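Putative phosphoglycolate phosphatase (PDB 2HI0) probably hydrolyses phosphoglycolate, releasing phosphate, as a member of the haloacid dehalogenase-like hydrolases. Local coordinates at residues Pro181-Ile193 and Ser201-Arg213. Residues are numbered along the deposited sequence; the frame is centred on the assembly and turned at random.
Sequences PRDKCVYIGDSEI and SEMDEIAVNWGFR. With NA (sodium ion), chain C.
Arg213 grips the carboxylate of Glu192 side-on, NE donating to OE1 at 2.9 Å and NH2 to OE2 at 3.0 Å. Both oxygens are met on their syn sides, with carboxylate and guanidinium planes 38° apart, so this bidentate salt bridge is twisted rather than coplanar. A bend of the Glu192 chain at chi2 (-76°) helps turn the carboxylate toward Arg213. An alanine in place of Arg213 would probably leave this buried carboxylate without its cationic mate and free to turn, slackening the tie between the loop after strand 204-208 and the start of helix 192-200.

Asp190 divides its carboxylate between two tasks. OD1 binds the sodium ion at 2.3 Å, while OD2 takes the backbone N-H of Phe212 through its anti lone pair at 2.7 Å, a bond that helps fix the rotation of the metal-binding group. Gly211 suits its place because a CB there would run into Asp190 CB.

Leading into this site, strands 185-189 and 204-208 run parallel. Tyr187 N donates to Asp204 O and its O accepts from Ile206 N; Gly189 N donates to Ile206 O and its O accepts from Val208 N. On the face of Val186, Ile188 and Ile206, branched side chains pack, Val186 CG2 meeting Ile206 CD1 at 3.7 Å. At the strand end Ile188 CG2 meets Val208 CG1 at the same distance, these two chains crossing nearly at right angles. On the Tyr187 side, the selenium of Met203, a selenomethionine just before strand 204-208, lies 4.0 Å from Tyr187 CB. At the far end, Arg182 NH1 reaches the carbonyl O of Ser201 at 3.1 Å, close to its guanidinium plane, and NH2 bonds Ser172.

Strand 185-189, helix 192-200 and strand 204-208 form a beta-alpha-beta crossover of the Rossmann-like HAD core, whose strand-end aspartate Asp190 joins Asp10 and Asp12 at the metal site.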
ATOM      1  N   PRO A 181      20.808   2.690   9.444  1.00 11.57           N
ATOM      2  CA  PRO A 181      21.398   2.361   8.160  1.00 15.09           C
ATOM      3  C   PRO A 181      20.467   1.464   7.343  1.00 14.82           C
ATOM      4  O   PRO A 181      19.740   0.615   7.899  1.00 11.73           O
ATOM      5  CB  PRO A 181      22.695   1.620   8.539  1.00 15.51           C
ATOM      6  CG  PRO A 181      23.008   2.084   9.930  1.00 18.81           C
ATOM      7  CD  PRO A 181      21.652   2.263  10.573  1.00 12.59           C
ATOM      8  N   ARG A 182      20.462   1.668   6.036  1.00 15.28           N
ATOM      9  CA  ARG A 182      19.574   0.901   5.149  1.00 14.15           C
ATOM     10  C   ARG A 182      19.755  -0.639   5.238  1.00 13.78           C
ATOM     11  O   ARG A 182      18.781  -1.419   5.014  1.00 15.78           O
ATOM     12  CB  ARG A 182      19.730   1.367   3.714  1.00 14.68           C
ATOM     13  CG  ARG A 182      19.237   2.778   3.512  1.00 13.29           C
ATOM     14  CD  ARG A 182      19.708   3.418   2.188  1.00 15.23           C
ATOM     15  NE  ARG A 182      19.326   4.843   2.163  1.00 14.63           N
ATOM     16  CZ  ARG A 182      18.175   5.280   1.679  1.00 14.54           C
ATOM     17  NH1 ARG A 182      17.289   4.420   1.189  1.00 15.60           N
ATOM     18  NH2 ARG A 182      17.878   6.566   1.718  1.00 13.63           N
ATOM     19  N   ASP A 183      20.954  -1.079   5.585  1.00 15.67           N
ATOM     20  CA  ASP A 183      21.211  -2.520   5.698  1.00 17.66           C
ATOM     21  C   ASP A 183      20.607  -3.122   6.991  1.00 16.49           C
ATOM     22  O   ASP A 183      20.597  -4.344   7.160  1.00 16.67           O
ATOM     23  CB  ASP A 183      22.729  -2.791   5.611  1.00 20.53           C
ATOM     24  CG  ASP A 183      23.502  -2.100   6.716  1.00 18.66           C
ATOM     25  OD1 ASP A 183      23.741  -0.874   6.602  1.00 38.13           O
ATOM     26  OD2 ASP A 183      23.862  -2.778   7.709  1.00 33.46           O
ATOM     27  N   LYS A 184      20.142  -2.254   7.903  1.00 13.99           N
ATOM     28  CA  LYS A 184      19.448  -2.658   9.128  1.00 12.67           C
ATOM     29  C   LYS A 184      17.967  -2.310   9.060  1.00 11.09           C
ATOM     30  O   LYS A 184      17.290  -2.289  10.096  1.00 10.60           O
ATOM     31  CB  LYS A 184      20.098  -2.003  10.382  1.00 13.90           C
ATOM     32  CG  LYS A 184      21.503  -2.584  10.772  1.00 14.79           C
ATOM     33  CD  LYS A 184      21.393  -4.030  11.351  1.00 16.08           C
ATOM     34  CE  LYS A 184      22.693  -4.516  11.957  1.00 17.77           C
ATOM     35  NZ  LYS A 184      22.715  -6.010  12.190  1.00 15.12           N
ATOM     36  N   CYS A 185      17.478  -2.004   7.857  1.00 10.15           N
ATOM     37  CA  CYS A 185      16.046  -1.770   7.624  1.00  8.73           C
ATOM     38  C   CYS A 185      15.422  -2.941   6.844  1.00 10.37           C
ATOM     39  O   CYS A 185      16.089  -3.579   6.036  1.00  8.78           O
ATOM     40  CB  CYS A 185      15.828  -0.488   6.808  1.00  8.27           C
ATOM     41  SG  CYS A 185      16.271   1.000   7.620  1.00 13.03           S
ATOM     42  N   VAL A 186      14.143  -3.228   7.093  1.00  9.64           N
ATOM     43  CA  VAL A 186      13.398  -4.139   6.233  1.00  8.75           C
ATOM     44  C   VAL A 186      12.048  -3.476   5.868  1.00 10.06           C
ATOM     45  O   VAL A 186      11.470  -2.744   6.658  1.00  9.58           O
ATOM     46  CB  VAL A 186      13.219  -5.541   6.901  1.00 10.16           C
ATOM     47  CG1 VAL A 186      12.398  -5.437   8.188  1.00  7.54           C
ATOM     48  CG2 VAL A 186      12.593  -6.563   5.935  1.00  7.63           C
ATOM     49  N   TYR A 187      11.626  -3.689   4.636  1.00  9.29           N
ATOM     50  CA  TYR A 187      10.356  -3.160   4.157  1.00  9.05           C
ATOM     51  C   TYR A 187       9.398  -4.341   4.070  1.00  8.92           C
ATOM     52  O   TYR A 187       9.765  -5.411   3.601  1.00 10.54           O
ATOM     53  CB  TYR A 187      10.518  -2.486   2.783  1.00 11.31           C
ATOM     54  CG  TYR A 187       9.329  -1.616   2.450  1.00 11.11           C
ATOM     55  CD1 TYR A 187       9.224  -0.285   2.861  1.00 19.85           C
ATOM     56  CD2 TYR A 187       8.233  -2.190   1.837  1.00 15.81           C
ATOM     57  CE1 TYR A 187       8.056   0.457   2.609  1.00 19.19           C
ATOM     58  CE2 TYR A 187       7.083  -1.452   1.576  1.00 19.26           C
ATOM     59  CZ  TYR A 187       7.005  -0.138   1.965  1.00 17.79           C
ATOM     60  OH  TYR A 187       5.822   0.559   1.713  1.00 18.07           O
ATOM     61  N   ILE A 188       8.164  -4.138   4.488  1.00  9.37           N
ATOM     62  CA  ILE A 188       7.154  -5.217   4.580  1.00  9.23           C
ATOM     63  C   ILE A 188       5.951  -4.778   3.761  1.00 11.32           C
ATOM     64  O   ILE A 188       5.394  -3.714   3.987  1.00 10.05           O
ATOM     65  CB  ILE A 188       6.715  -5.469   5.997  1.00 10.72           C
ATOM     66  CG1 ILE A 188       7.914  -5.805   6.917  1.00  9.75           C
ATOM     67  CG2 ILE A 188       5.606  -6.562   6.020  1.00 10.60           C
ATOM     68  CD1 ILE A 188       8.288  -4.642   7.804  1.00 12.78           C
ATOM     69  N   GLY A 189       5.533  -5.601   2.810  1.00  9.26           N
ATOM     70  CA  GLY A 189       4.338  -5.226   2.025  1.00 11.19           C
ATOM     71  C   GLY A 189       3.711  -6.392   1.269  1.00 10.43           C
ATOM     72  O   GLY A 189       4.226  -7.506   1.315  1.00 10.62           O
ATOM     73  N   ASP A 190       2.592  -6.132   0.592  1.00 12.57           N
ATOM     74  CA  ASP A 190       1.818  -7.185  -0.044  1.00 10.19           C
ATOM     75  C   ASP A 190       1.846  -7.175  -1.584  1.00 11.20           C
ATOM     76  O   ASP A 190       1.130  -7.953  -2.200  1.00 11.62           O
ATOM     77  CB  ASP A 190       0.355  -7.056   0.402  1.00 12.25           C
ATOM     78  CG  ASP A 190      -0.288  -5.744  -0.083  1.00 14.49           C
ATOM     79  OD1 ASP A 190       0.424  -4.712  -0.105  1.00 15.43           O
ATOM     80  OD2 ASP A 190      -1.484  -5.705  -0.463  1.00 12.54           O
ATOM     81  N   SER A 191       2.657  -6.312  -2.185  1.00 14.37           N
ATOM     82  CA  SER A 191       2.623  -6.168  -3.631  1.00 13.39           C
ATOM     83  C   SER A 191       4.002  -6.085  -4.275  1.00 11.58           C
ATOM     84  O   SER A 191       5.056  -5.966  -3.610  1.00 11.93           O
ATOM     85  CB  SER A 191       1.804  -4.935  -3.999  1.00 15.48           C
ATOM     86  OG  SER A 191       2.599  -3.756  -3.939  1.00 17.43           O
ATOM     87  N   GLU A 192       3.977  -6.110  -5.611  1.00 10.41           N
ATOM     88  CA  GLU A 192       5.191  -5.893  -6.431  1.00 11.54           C
ATOM     89  C   GLU A 192       5.798  -4.506  -6.237  1.00 11.78           C
ATOM     90  O   GLU A 192       7.004  -4.330  -6.376  1.00 10.70           O
ATOM     91  CB  GLU A 192       4.894  -6.153  -7.920  1.00 11.46           C
ATOM     92  CG  GLU A 192       4.111  -5.077  -8.673  1.00 10.59           C
ATOM     93  CD  GLU A 192       2.589  -4.975  -8.440  1.00 16.05           C
ATOM     94  OE1 GLU A 192       2.066  -5.548  -7.458  1.00 12.08           O
ATOM     95  OE2 GLU A 192       1.935  -4.289  -9.286  1.00 13.30           O
ATOM     96  N   ILE A 193       4.959  -3.510  -5.934  1.00 10.72           N
ATOM     97  CA  ILE A 193       5.441  -2.137  -5.690  1.00 10.17           C
ATOM     98  C   ILE A 193       6.316  -2.127  -4.435  1.00 10.31           C
ATOM     99  O   ILE A 193       7.308  -1.387  -4.395  1.00 10.58           O
ATOM    100  CB  ILE A 193       4.271  -1.131  -5.575  1.00 12.03           C
ATOM    101  CG1 ILE A 193       3.430  -1.167  -6.849  1.00 12.62           C
ATOM    102  CG2 ILE A 193       4.750   0.303  -5.177  1.00 10.44           C
ATOM    103  CD1 ILE A 193       4.243  -0.937  -8.074  1.00 12.87           C
ATOM    104  N   SER A 201      15.458   1.189  -2.544  1.00  9.75           N
ATOM    105  CA  SER A 201      15.905   1.816  -1.304  1.00 12.18           C
ATOM    106  C   SER A 201      17.052   1.051  -0.645  1.00 12.79           C
ATOM    107  O   SER A 201      17.415   1.363   0.475  1.00 12.47           O
ATOM    108  CB  SER A 201      14.747   1.923  -0.326  1.00 10.42           C
ATOM    109  OG  SER A 201      13.670   2.701  -0.869  1.00 13.01           O
ATOM    110  N   GLU A 202      17.613   0.083  -1.353  1.00 12.46           N
ATOM    111  CA  GLU A 202      18.786  -0.655  -0.927  1.00 12.22           C
ATOM    112  C   GLU A 202      18.539  -1.349   0.441  1.00  9.95           C
ATOM    113  O   GLU A 202      19.402  -1.357   1.329  1.00 13.88           O
ATOM    114  CB  GLU A 202      20.035   0.239  -0.913  1.00 11.11           C
ATOM    115  CG  GLU A 202      20.346   0.953  -2.269  1.00 14.20           C
ATOM    116  CD  GLU A 202      20.709   0.029  -3.462  1.00 20.28           C
ATOM    117  OE1 GLU A 202      21.066  -1.160  -3.277  1.00 23.14           O
ATOM    118  OE2 GLU A 202      20.646   0.523  -4.610  1.00 24.27           O
HETATM  119  N   MSE A 203      17.348  -1.932   0.573  1.00 10.36           N
HETATM  120  CA  MSE A 203      17.004  -2.685   1.786  1.00  9.99           C
HETATM  121  C   MSE A 203      16.263  -3.990   1.471  1.00  8.24           C
HETATM  122  O   MSE A 203      15.729  -4.199   0.374  1.00 10.82           O
HETATM  123  CB  MSE A 203      16.202  -1.816   2.722  1.00 13.94           C
HETATM  124  CG  MSE A 203      14.859  -1.488   2.193  1.00 12.80           C
HETATM  125 SE   MSE A 203      13.888  -0.349   3.464  0.75 11.43          SE
HETATM  126  CE  MSE A 203      14.987   1.161   3.534  1.00 11.02           C
ATOM    127  N   ASP A 204      16.316  -4.903   2.440  1.00  9.16           N
ATOM    128  CA  ASP A 204      15.616  -6.172   2.356  1.00 10.15           C
ATOM    129  C   ASP A 204      14.104  -5.957   2.385  1.00  9.84           C
ATOM    130  O   ASP A 204      13.590  -4.925   2.825  1.00 10.22           O
ATOM    131  CB  ASP A 204      15.999  -7.077   3.564  1.00 13.29           C
ATOM    132  CG  ASP A 204      17.460  -7.519   3.571  1.00 12.12           C
ATOM    133  OD1 ASP A 204      18.172  -7.310   2.583  1.00 11.48           O
ATOM    134  OD2 ASP A 204      17.922  -8.113   4.577  1.00 12.23           O
ATOM    135  N   GLU A 205      13.394  -6.999   1.961  1.00 10.11           N
ATOM    136  CA  GLU A 205      11.916  -6.985   1.895  1.00 10.50           C
ATOM    137  C   GLU A 205      11.305  -8.309   2.353  1.00 10.19           C
ATOM    138  O   GLU A 205      11.834  -9.384   2.087  1.00 11.01           O
ATOM    139  CB  GLU A 205      11.414  -6.637   0.466  1.00 10.81           C
ATOM    140  CG  GLU A 205      10.006  -6.058   0.373  1.00 11.50           C
ATOM    141  CD  GLU A 205       8.890  -7.043  -0.073  1.00 17.93           C
ATOM    142  OE1 GLU A 205       9.109  -8.272  -0.286  1.00 14.22           O
ATOM    143  OE2 GLU A 205       7.744  -6.515  -0.221  1.00 13.70           O
ATOM    144  N   ILE A 206      10.199  -8.211   3.068  1.00  9.50           N
ATOM    145  CA  ILE A 206       9.378  -9.339   3.449  1.00  9.21           C
ATOM    146  C   ILE A 206       8.002  -9.097   2.824  1.00  9.78           C
ATOM    147  O   ILE A 206       7.470  -7.946   2.882  1.00 10.02           O
ATOM    148  CB  ILE A 206       9.259  -9.433   5.000  1.00  8.16           C
ATOM    149  CG1 ILE A 206      10.612  -9.675   5.641  1.00 12.02           C
ATOM    150  CG2 ILE A 206       8.219 -10.488   5.399  1.00 10.28           C
ATOM    151  CD1 ILE A 206      10.602  -9.390   7.172  1.00 11.53           C
ATOM    152  N   ALA A 207       7.475 -10.134   2.172  1.00 10.56           N
ATOM    153  CA  ALA A 207       6.156 -10.077   1.552  1.00  9.02           C
ATOM    154  C   ALA A 207       5.125 -10.822   2.409  1.00 10.99           C
ATOM    155  O   ALA A 207       5.430 -11.849   2.992  1.00  9.47           O
ATOM    156  CB  ALA A 207       6.189 -10.673   0.090  1.00 11.59           C
ATOM    157  N   VAL A 208       3.915 -10.295   2.505  1.00  9.10           N
ATOM    158  CA  VAL A 208       2.823 -10.910   3.263  1.00  9.34           C
ATOM    159  C   VAL A 208       1.790 -11.429   2.245  1.00  8.83           C
ATOM    160  O   VAL A 208       1.622 -10.845   1.180  1.00 11.83           O
ATOM    161  CB  VAL A 208       2.207  -9.913   4.305  1.00 12.04           C
ATOM    162  CG1 VAL A 208       3.355  -9.344   5.151  1.00 10.82           C
ATOM    163  CG2 VAL A 208       1.349  -8.787   3.656  1.00 11.89           C
ATOM    164  N   ASN A 209       1.106 -12.514   2.590  1.00 10.53           N
ATOM    165  CA  ASN A 209       0.159 -13.148   1.648  1.00 10.02           C
ATOM    166  C   ASN A 209      -1.314 -12.778   1.920  1.00 11.33           C
ATOM    167  O   ASN A 209      -2.227 -13.312   1.286  1.00 13.71           O
ATOM    168  CB  ASN A 209       0.345 -14.676   1.639  1.00 15.37           C
ATOM    169  CG  ASN A 209      -0.456 -15.367   2.737  1.00 17.51           C
ATOM    170  OD1 ASN A 209      -0.679 -14.818   3.795  1.00 14.22           O
ATOM    171  ND2 ASN A 209      -0.910 -16.584   2.460  1.00 29.18           N
ATOM    172  N   TRP A 210      -1.550 -11.902   2.894  1.00 10.99           N
ATOM    173  CA  TRP A 210      -2.925 -11.590   3.292  1.00 12.64           C
ATOM    174  C   TRP A 210      -3.415 -10.283   2.668  1.00 11.13           C
ATOM    175  O   TRP A 210      -4.506  -9.796   3.051  1.00 12.53           O
ATOM    176  CB  TRP A 210      -3.082 -11.576   4.816  1.00 14.43           C
ATOM    177  CG  TRP A 210      -2.183 -10.664   5.544  1.00 10.21           C
ATOM    178  CD1 TRP A 210      -2.371  -9.340   5.754  1.00 12.80           C
ATOM    179  CD2 TRP A 210      -0.971 -11.023   6.214  1.00  9.44           C
ATOM    180  NE1 TRP A 210      -1.332  -8.821   6.483  1.00 11.31           N
ATOM    181  CE2 TRP A 210      -0.470  -9.846   6.804  1.00 10.28           C
ATOM    182  CE3 TRP A 210      -0.231 -12.214   6.334  1.00  8.86           C
ATOM    183  CZ2 TRP A 210       0.721  -9.846   7.531  1.00 11.36           C
ATOM    184  CZ3 TRP A 210       0.871 -12.220   7.059  1.00  8.34           C
ATOM    185  CH2 TRP A 210       1.381 -11.037   7.644  1.00 11.01           C
ATOM    186  N   GLY A 211      -2.670  -9.771   1.690  1.00 11.06           N
ATOM    187  CA  GLY A 211      -3.007  -8.536   1.049  1.00 11.60           C
ATOM    188  C   GLY A 211      -3.555  -8.659  -0.374  1.00 11.07           C
ATOM    189  O   GLY A 211      -4.314  -9.605  -0.649  1.00 12.01           O
ATOM    190  N   PHE A 212      -3.188  -7.712  -1.237  1.00 11.54           N
ATOM    191  CA  PHE A 212      -3.858  -7.548  -2.505  1.00 11.29           C
ATOM    192  C   PHE A 212      -3.316  -8.429  -3.640  1.00 12.19           C
ATOM    193  O   PHE A 212      -3.988  -8.536  -4.692  1.00 13.72           O
ATOM    194  CB  PHE A 212      -3.846  -6.097  -2.951  1.00 12.19           C
ATOM    195  CG  PHE A 212      -4.656  -5.160  -2.080  1.00 12.02           C
ATOM    196  CD1 PHE A 212      -5.214  -5.538  -0.881  1.00 10.58           C
ATOM    197  CD2 PHE A 212      -4.831  -3.849  -2.502  1.00 11.80           C
ATOM    198  CE1 PHE A 212      -5.922  -4.638  -0.102  1.00 12.28           C
ATOM    199  CE2 PHE A 212      -5.533  -2.953  -1.751  1.00 15.79           C
ATOM    200  CZ  PHE A 212      -6.100  -3.322  -0.565  1.00 13.14           C
ATOM    201  N   ARG A 213      -2.120  -9.043  -3.480  1.00 10.78           N
ATOM    202  CA  ARG A 213      -1.564  -9.935  -4.517  1.00  8.10           C
ATOM    203  C   ARG A 213      -1.458 -11.356  -3.984  1.00 10.47           C
ATOM    204  O   ARG A 213      -1.240 -11.606  -2.776  1.00  9.98           O
ATOM    205  CB  ARG A 213      -0.187  -9.455  -4.944  1.00  8.35           C
ATOM    206  CG  ARG A 213      -0.091  -8.054  -5.549  1.00 11.06           C
ATOM    207  CD  ARG A 213      -0.975  -7.872  -6.766  1.00 12.84           C
ATOM    208  NE  ARG A 213      -0.604  -6.753  -7.622  1.00 10.64           N
ATOM    209  CZ  ARG A 213      -1.308  -6.358  -8.695  1.00 16.36           C
ATOM    210  NH1 ARG A 213      -2.464  -6.953  -9.013  1.00 16.66           N
ATOM    211  NH2 ARG A 213      -0.845  -5.361  -9.461  1.00 11.53           N
TER
HETATM  212 NA    NA C 240      -0.300  -2.494  -0.268  1.00 35.31          NA
HETATM  213  O   HOH W   1      18.271  -4.285   4.634  1.00 15.14           O
HETATM  214  O   HOH W   2      14.878   5.124  -0.007  1.00 17.77           O
HETATM  215  O   HOH W   3      20.269  -6.541   5.429  1.00 22.20           O
HETATM  216  O   HOH W   4       5.627  -7.709  -1.319  1.00 11.90           O
HETATM  217  O   HOH W   5       1.502  -2.379  -2.265  1.00 22.48           O